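Lmo0488 protein (Listeria monocytogenes serovar 1/2a, PDB 5TED) probably acts as a LysR-type transcriptional regulator that switches on protocatechuate biosynthesis genes in response to shikimate, which this effector-binding domain holds. Local coordinates at residues Ser112-Arg115 / Pro116-Ser120; Asp93-Leu97 / Gln98-Asp102. All coordinates share one frame; numbering follows the deposited sequence.

Interaction 1. Residues Ser112-Arg115 / Pro116-Ser120. With SKM ((3R,4S,5R)-3,4,5-trihydroxycyclohex-1-ene-1-carboxylic acid), chain D.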
loop_
_atom_site.group_PDB
_atom_site.type_symbol
_atom_site.label_atom_id
_atom_site.label_comp_id
_atom_site.label_asym_id
_atom_site.label_seq_id
_atom_site.Cartn_x
_atom_site.Cartn_y
_atom_site.Cartn_z
ATOM N N SER A 112 12.346 5.363 0.593
ATOM C CA SER A 112 12.284 4.140 1.389
ATOM C C SER A 112 13.366 4.138 2.461
ATOM O O SER A 112 14.558 4.244 2.150
ATOM C CB SER A 112 12.447 2.911 0.497
ATOM O OG SER A 112 12.409 1.741 1.287
ATOM N N GLY A 113 12.955 3.974 3.720
ATOM C CA GLY A 113 13.906 3.786 4.797
ATOM C C GLY A 113 14.714 2.506 4.695
ATOM O O GLY A 113 15.684 2.350 5.445
ATOM N N LEU A 114 14.363 1.604 3.771
ATOM C CA LEU A 114 15.174 0.416 3.522
ATOM C C LEU A 114 16.404 0.708 2.667
ATOM O O LEU A 114 17.328 -0.111 2.631
ATOM C CB LEU A 114 14.340 -0.650 2.817
ATOM C CG LEU A 114 13.976 -1.921 3.563
ATOM C CD1 LEU A 114 13.346 -2.890 2.577
ATOM C CD2 LEU A 114 15.194 -2.529 4.236
ATOM N N ARG A 115 16.443 1.847 1.966
ATOM C CA ARG A 115 17.505 2.031 0.979
ATOM C C ARG A 115 18.907 2.110 1.573
ATOM O O ARG A 115 19.844 1.590 0.957
ATOM C CB ARG A 115 17.230 3.267 0.120
ATOM C CG ARG A 115 16.254 2.994 -1.035
ATOM C CD ARG A 115 16.887 2.157 -2.140
ATOM N NE ARG A 115 18.093 2.813 -2.629
ATOM C CZ ARG A 115 18.071 3.889 -3.406
ATOM N NH1 ARG A 115 16.906 4.407 -3.790
ATOM N NH2 ARG A 115 19.210 4.451 -3.793
ATOM N N PRO A 116 19.119 2.726 2.747
ATOM C CA PRO A 116 20.467 2.669 3.346
ATOM C C PRO A 116 21.018 1.257 3.486
ATOM O O PRO A 116 22.150 0.994 3.064
ATOM C CB PRO A 116 20.269 3.360 4.700
ATOM C CG PRO A 116 19.191 4.354 4.434
ATOM C CD PRO A 116 18.239 3.661 3.476
ATOM N N LEU A 117 20.243 0.333 4.060
ATOM C CA LEU A 117 20.687 -1.056 4.165
ATOM C C LEU A 117 20.925 -1.671 2.790
ATOM O O LEU A 117 21.978 -2.273 2.534
ATOM C CB LEU A 117 19.661 -1.876 4.953
ATOM C CG LEU A 117 19.897 -3.383 5.046
ATOM C CD1 LEU A 117 21.291 -3.668 5.600
ATOM C CD2 LEU A 117 18.849 -4.067 5.905
ATOM N N ILE A 118 19.949 -1.548 1.893
ATOM C CA ILE A 118 20.082 -2.167 0.576
ATOM C C ILE A 118 21.307 -1.620 -0.147
ATOM O O ILE A 118 22.135 -2.381 -0.663
ATOM C CB ILE A 118 18.796 -1.974 -0.252
ATOM C CG1 ILE A 118 17.673 -2.872 0.278
ATOM C CG2 ILE A 118 19.081 -2.246 -1.739
ATOM C CD1 ILE A 118 16.277 -2.466 -0.195
ATOM N N ASP A 119 21.444 -0.291 -0.201
ATOM C CA ASP A 119 22.602 0.288 -0.883
ATOM C C ASP A 119 23.910 -0.190 -0.259
ATOM O O ASP A 119 24.901 -0.417 -0.967
ATOM C CB ASP A 119 22.533 1.818 -0.852
ATOM C CG ASP A 119 21.390 2.375 -1.693
ATOM O OD1 ASP A 119 20.769 1.609 -2.459
ATOM O OD2 ASP A 119 21.098 3.578 -1.568
ATOM N N SER A 120 23.944 -0.334 1.066
ATOM C CA SER A 120 25.190 -0.780 1.679
ATOM C C SER A 120 25.505 -2.224 1.308
ATOM O O SER A 120 26.678 -2.567 1.113
ATOM C CB SER A 120 25.140 -0.600 3.198
ATOM O OG SER A 120 24.378 -1.615 3.822
HETATM O O12 SKM D . 7.286 -0.596 2.587
HETATM C C8 SKM D . 8.384 -0.269 1.741
HETATM C C6 SKM D . 8.539 1.089 1.616
HETATM O O7 SKM D . 9.646 1.412 0.775
HETATM C C5 SKM D . 8.833 1.856 3.049
HETATM C C4 SKM D . 9.922 1.238 3.814
HETATM C C1 SKM D . 10.645 1.993 4.940
HETATM O O2 SKM D . 10.572 3.255 4.973
HETATM O O3 SKM D . 11.318 1.355 5.806
HETATM C C10 SKM D . 10.315 -0.286 3.508
HETATM C C9 SKM D . 9.786 -0.967 2.367
HETATM O O11 SKM D . 9.500 -2.259 2.730
HETATM O O HOH W 1 17.939 0.667 5.875
#
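In the wall of the shikimate pocket in the periplasmic-binding-protein-like effector domain, Leu114 and Arg115 pair with Ile118 and Asp119 over the opening turn of helix 115-124. A type I beta turn, Ser112 to Arg115, leads into this helix, and Ser112 caps the approach: its OG accepts from Leu114 N at 3.2 Å. The same hydroxyl donates to O7 of the ligand, with OG 2.8 Å from O7, a geometry reached because chi1 of 179° sets OG opposite the backbone N. Gly113 N holds carboxylate oxygen O2 of shikimate at 2.8 Å, and the nearby start of the helix may further favour the negative charge. Thr43, Ser61, Asp138, Glu136 and Arg177 supply other hydrogen bonds to the ligand.

Regular helical bonding follows, Ile118 N to Leu114 O at 3.1 Å and Asp119 N to Arg115 O at 2.7 Å. One water bridges Gly113 O, to which it donates, and Leu117 N, from which it accepts. Leu114 is placed between ligand and helix: its CG lies against ring carbon C10 and its CD1 against C9 and the hydroxyl O11, while CB meets Ile118 CD1 at 4.0 Å.

On the side of the helix facing Phe107, Arg115 bends at chi2 and chi3 and grips the Asp119 carboxylate side-on through NE and NH2. The two planes are turned 62° apart and the bonds are unequal: OD1 lies near the guanidinium plane but is met out of its own carboxylate plane, whereas OD2 is tilted from the guanidinium plane and offers its syn lone pair. NH1 is engaged elsewhere, by Asp110 OD1 and Phe108 O, which helps fix the rotation of the group. The salt bridge measures 2.9 Å from Arg115 NE to Asp119 OD1 and 3.0 Å from Arg115 NH2 to Asp119 OD2.

Interaction 2. Residues Asp93-Leu97 / Gln98-Asp102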
loop_
_atom_site.group_PDB
_atom_site.type_symbol
_atom_site.label_atom_id
_atom_site.label_comp_id
_atom_site.label_asym_id
_atom_site.label_seq_id
_atom_site.Cartn_x
_atom_site.Cartn_y
_atom_site.Cartn_z
ATOM N N ASP A 93 17.424 -22.093 -4.895
ATOM C CA ASP A 93 16.659 -21.815 -3.691
ATOM C C ASP A 93 17.302 -20.730 -2.852
ATOM O O ASP A 93 16.603 -20.078 -2.076
ATOM C CB ASP A 93 16.498 -23.076 -2.830
ATOM C CG ASP A 93 15.694 -24.168 -3.519
ATOM O OD1 ASP A 93 14.696 -23.864 -4.205
ATOM O OD2 ASP A 93 16.070 -25.353 -3.369
ATOM N N SER A 94 18.606 -20.516 -3.003
ATOM C CA SER A 94 19.326 -19.451 -2.323
ATOM C C SER A 94 20.438 -18.973 -3.243
ATOM O O SER A 94 20.963 -19.745 -4.049
ATOM C CB SER A 94 19.914 -19.938 -0.991
ATOM O OG SER A 94 21.003 -20.819 -1.233
ATOM N N ILE A 95 20.832 -17.710 -3.085
ATOM C CA ILE A 95 21.821 -17.079 -3.954
ATOM C C ILE A 95 22.627 -16.093 -3.125
ATOM O O ILE A 95 22.253 -15.735 -2.014
ATOM C CB ILE A 95 21.181 -16.345 -5.159
ATOM C CG1 ILE A 95 20.283 -15.190 -4.683
ATOM C CG2 ILE A 95 20.392 -17.312 -6.032
ATOM C CD1 ILE A 95 19.830 -14.251 -5.829
ATOM N N ASP A 96 23.757 -15.676 -3.675
ATOM C CA ASP A 96 24.509 -14.526 -3.205
ATOM C C ASP A 96 23.986 -13.304 -3.934
ATOM O O ASP A 96 23.502 -13.408 -5.064
ATOM C CB ASP A 96 26.000 -14.699 -3.487
ATOM C CG ASP A 96 26.608 -15.868 -2.727
ATOM O OD1 ASP A 96 26.039 -16.278 -1.689
ATOM O OD2 ASP A 96 27.645 -16.392 -3.189
ATOM N N LEU A 97 24.035 -12.146 -3.270
ATOM C CA LEU A 97 23.505 -10.951 -3.922
ATOM C C LEU A 97 24.215 -10.694 -5.246
ATOM O O LEU A 97 23.588 -10.265 -6.225
ATOM C CB LEU A 97 23.606 -9.733 -3.000
ATOM C CG LEU A 97 22.776 -8.496 -3.353
ATOM C CD1 LEU A 97 21.314 -8.877 -3.545
ATOM C CD2 LEU A 97 22.907 -7.450 -2.243
ATOM N N GLN A 98 25.517 -10.995 -5.315
ATOM C CA GLN A 98 26.233 -10.766 -6.561
ATOM C C GLN A 98 25.732 -11.666 -7.688
ATOM O O GLN A 98 26.035 -11.397 -8.854
ATOM C CB GLN A 98 27.746 -10.967 -6.395
ATOM C CG GLN A 98 28.165 -12.366 -5.989
ATOM C CD GLN A 98 29.674 -12.516 -5.857
ATOM O OE1 GLN A 98 30.420 -11.528 -5.847
ATOM N NE2 GLN A 98 30.133 -13.761 -5.788
ATOM N N ASP A 99 24.993 -12.735 -7.378
ATOM C CA ASP A 99 24.437 -13.550 -8.456
ATOM C C ASP A 99 23.374 -12.808 -9.254
ATOM O O ASP A 99 22.929 -13.329 -10.287
ATOM C CB ASP A 99 23.846 -14.853 -7.896
ATOM C CG ASP A 99 24.891 -15.760 -7.275
ATOM O OD1 ASP A 99 26.069 -15.691 -7.695
ATOM O OD2 ASP A 99 24.534 -16.541 -6.357
ATOM N N THR A 100 22.955 -11.620 -8.803
ATOM C CA THR A 100 21.927 -10.828 -9.480
ATOM C C THR A 100 22.508 -9.774 -10.410
ATOM O O THR A 100 21.741 -9.005 -11.004
ATOM C CB THR A 100 21.007 -10.122 -8.460
ATOM O OG1 THR A 100 21.734 -9.090 -7.777
ATOM C CG2 THR A 100 20.454 -11.109 -7.440
ATOM N N ALA A 101 23.838 -9.722 -10.542
ATOM C CA ALA A 101 24.489 -8.591 -11.197
ATOM C C ALA A 101 23.947 -8.342 -12.599
ATOM O O ALA A 101 23.823 -7.189 -13.026
ATOM C CB ALA A 101 26.001 -8.810 -11.244
ATOM N N ASP A 102 23.626 -9.406 -13.336
ATOM C CA ASP A 102 23.239 -9.247 -14.734
ATOM C C ASP A 102 21.806 -8.748 -14.926
ATOM O O ASP A 102 21.444 -8.398 -16.052
ATOM C CB ASP A 102 23.411 -10.569 -15.484
ATOM C CG ASP A 102 24.874 -10.981 -15.630
ATOM O OD1 ASP A 102 25.766 -10.106 -15.568
ATOM O OD2 ASP A 102 25.120 -12.184 -15.829
#
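Leu97 O takes two hydrogen bonds from Thr100 at a 3-10 turn, residues 97-100, that follows the short strand 94-95. Thr100 OG1 donates at 2.7 Å to Leu97 O, approaching almost in line with the carbonyl, while Thr100 N reaches the same Leu97 O at 3.0 Å from above the carbonyl plane. A chi1 of 69° sets the hydroxyl between the backbone N and the carbonyl carbon, facing back over the turn; OG1 is also bonded to Tyr105 OH.

Asp96 and Asp99 hold each other reciprocally. Asp99 N donates to Asp96 O at 2.8 Å, and Asp96 N returns a bond to Asp99 OD2 at 2.9 Å, coming from 51° above the carboxylate plane. The carboxylates come no nearer than 4.4 Å, Asp96 OD2 to Asp99 OD2; like charges this close might raise their proton affinity slightly, though the N-H of Asp96 on Asp99 OD2 would tend to offset it.

Packing extends from here. Leu97 leans onto Leu121 and Phe122 of helix 115-124, and Ile95 onto Val81 and Leu168. The Ile95 and Thr100 side chains cross at about a right angle, Ile95 CD1 meeting Thr100 CG2 at 3.6 Å.

How the interactions relate
Both contacts are local, a 3-10 turn and the entry to a helix, and they run in series along the chain without nesting or crossing. Interaction 2 comes first: it closes the short turn between strand 94-95 and the approach to strand 104-108. The chain then runs through that strand and a loop to interaction 1, which opens helix 115-124. Their centres lie about 18 Å apart and their nearest atoms about 5 Å, with no touch between them. The helix is the shared element: its start belongs to interaction 1, while farther along Leu121 and Phe122 receive Leu97 of interaction 2. Strand 69-84 is a second one: Leu79 touches Leu114 and Leu117, and Val81 touches Ile95 and Leu97.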